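Local coordinates for capsid protein (Infectious hypodermal and hematopoietic necrosis virus, PDB 3N7X) that forms the icosahedral shell of a shrimp-infecting densovirus, sixty copies making up the particle, and binds calcium ions, at residues 242-248 with 309-315. Residues are numbered along the deposited sequence.
Sequences WDKPSLG and LQYLHAP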
# COMPACT_ATOMS: atom_id res chain seq x y z
N TRP A 242 65.33 21.12 68.57
CA TRP A 242 65.47 22.56 68.71
C TRP A 242 64.92 22.92 70.08
O TRP A 242 64.35 22.06 70.75
CB TRP A 242 64.71 23.30 67.60
CG TRP A 242 63.26 22.93 67.44
CD1 TRP A 242 62.25 23.19 68.32
CD2 TRP A 242 62.66 22.27 66.32
NE1 TRP A 242 61.05 22.74 67.81
CE2 TRP A 242 61.27 22.17 66.58
CE3 TRP A 242 63.16 21.75 65.11
CZ2 TRP A 242 60.38 21.58 65.69
CZ3 TRP A 242 62.27 21.16 64.22
CH2 TRP A 242 60.89 21.08 64.51
N ASP A 243 65.07 24.17 70.50
CA ASP A 243 64.59 24.57 71.82
C ASP A 243 63.39 25.50 71.84
O ASP A 243 63.14 26.24 70.88
CB ASP A 243 65.73 25.20 72.62
CG ASP A 243 66.91 24.27 72.78
OD1 ASP A 243 66.71 23.09 73.16
OD2 ASP A 243 68.05 24.71 72.51
N LYS A 244 62.67 25.46 72.96
CA LYS A 244 61.47 26.25 73.16
C LYS A 244 61.74 27.75 73.23
O LYS A 244 62.86 28.19 73.49
CB LYS A 244 60.78 25.83 74.46
CG LYS A 244 61.56 26.19 75.72
CD LYS A 244 60.86 25.73 77.00
CE LYS A 244 59.53 26.45 77.25
NZ LYS A 244 59.70 27.91 77.51
N PRO A 245 60.70 28.56 72.98
CA PRO A 245 60.82 30.02 73.03
C PRO A 245 61.08 30.44 74.49
O PRO A 245 60.80 29.67 75.41
CB PRO A 245 59.46 30.50 72.53
CG PRO A 245 59.00 29.38 71.62
CD PRO A 245 59.40 28.16 72.41
N SER A 246 61.60 31.65 74.68
CA SER A 246 61.88 32.18 76.02
C SER A 246 60.62 32.16 76.87
O SER A 246 60.63 31.68 77.99
CB SER A 246 62.36 33.63 75.96
OG SER A 246 63.44 33.79 75.06
N LEU A 247 59.54 32.72 76.32
CA LEU A 247 58.27 32.79 77.03
C LEU A 247 57.16 31.99 76.36
O LEU A 247 56.01 32.43 76.36
CB LEU A 247 57.80 34.24 77.12
CG LEU A 247 58.78 35.27 77.67
CD1 LEU A 247 58.07 36.62 77.68
CD2 LEU A 247 59.24 34.88 79.07
N GLY A 248 57.48 30.84 75.80
CA GLY A 248 56.43 30.09 75.14
C GLY A 248 56.60 28.59 75.10
O GLY A 248 57.69 28.06 75.30
N LEU A 309 58.65 36.72 71.54
CA LEU A 309 59.31 35.91 72.57
C LEU A 309 58.48 34.69 72.94
O LEU A 309 59.01 33.72 73.50
CB LEU A 309 59.55 36.75 73.83
CG LEU A 309 60.58 37.87 73.71
CD1 LEU A 309 60.70 38.60 75.04
CD2 LEU A 309 61.93 37.30 73.29
N GLN A 310 57.19 34.73 72.64
CA GLN A 310 56.30 33.63 72.96
C GLN A 310 56.31 32.49 71.95
O GLN A 310 55.91 31.37 72.27
CB GLN A 310 54.86 34.13 73.09
CG GLN A 310 54.58 34.97 74.31
CD GLN A 310 53.11 35.32 74.43
OE1 GLN A 310 52.25 34.43 74.46
NE2 GLN A 310 52.80 36.60 74.48
N TYR A 311 56.76 32.77 70.72
CA TYR A 311 56.76 31.72 69.71
C TYR A 311 58.06 31.50 68.95
O TYR A 311 58.19 30.51 68.22
CB TYR A 311 55.61 31.95 68.72
CG TYR A 311 55.67 33.27 68.00
CD1 TYR A 311 56.52 33.45 66.91
CD2 TYR A 311 54.90 34.35 68.43
CE1 TYR A 311 56.60 34.68 66.25
CE2 TYR A 311 54.97 35.59 67.78
CZ TYR A 311 55.82 35.75 66.69
OH TYR A 311 55.89 36.96 66.05
N LEU A 312 59.03 32.40 69.09
CA LEU A 312 60.30 32.19 68.39
C LEU A 312 61.09 31.08 69.07
O LEU A 312 61.48 31.21 70.23
CB LEU A 312 61.15 33.46 68.37
CG LEU A 312 60.76 34.55 67.37
CD1 LEU A 312 61.88 35.59 67.31
CD2 LEU A 312 60.54 33.95 65.99
N HIS A 313 61.31 30.00 68.35
CA HIS A 313 62.07 28.88 68.89
C HIS A 313 63.55 29.12 68.66
O HIS A 313 63.95 29.98 67.87
CB HIS A 313 61.64 27.58 68.23
CG HIS A 313 60.32 27.06 68.71
ND1 HIS A 313 59.16 27.79 68.62
CD2 HIS A 313 59.98 25.88 69.28
CE1 HIS A 313 58.16 27.08 69.12
NE2 HIS A 313 58.63 25.92 69.53
N ALA A 314 64.38 28.36 69.36
CA ALA A 314 65.82 28.48 69.21
C ALA A 314 66.29 27.25 68.43
O ALA A 314 65.99 26.12 68.80
CB ALA A 314 66.51 28.54 70.56
N PRO A 315 67.02 27.48 67.34
CA PRO A 315 67.52 26.36 66.53
C PRO A 315 68.57 25.54 67.25
O PRO A 315 69.22 26.01 68.19
CB PRO A 315 68.08 27.06 65.30
CG PRO A 315 68.59 28.35 65.86
CD PRO A 315 67.45 28.77 66.77
O HOH W 1 61.70 33.13 72.24
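Residues 242-248 and 309-315 are joined by three main-chain hydrogen bonds and by packing centred on P245. D243 and A314 form a single antiparallel bridge of the hydrogen-bonded type. D243 N donates to A314 O (2.7 Å), and A314 N donates to D243 O (2.9 Å). P245 has no amide hydrogen to offer. Its CD instead sits over the face of the H313 ring, 3.6 Å from the centroid, a CH-pi contact. Its CA makes a CA-H...O contact of 3.1 Å with L312 O. P245 also starts a type I turn that ends at G248. From this turn L247 N donates to L309 O (3.0 Å). S246 N donates to water 1 (2.9 Å), which donates to L309 O (3.0 Å) and L312 O (2.8 Å). K244 NZ donates to P245 O (3.0 Å) and weakly to G248 O (3.0 Å). G248 CA makes a CA-H...O contact with Q310 O (3.2 Å); a CB here would clash with that oxygen. H313 ND1 donates to Y311 O (2.9 Å), and NE2 accepts from V251 N. W242 NE1 donates to V251 O. Q310 NE2 donates to I325 O, and OE1 accepts from Q239 N and H327 N, all of a second subunit. Direct bonds and one shared water thus let two largely irregular segments pack closely, while Q310 links the spot to another capsid subunit.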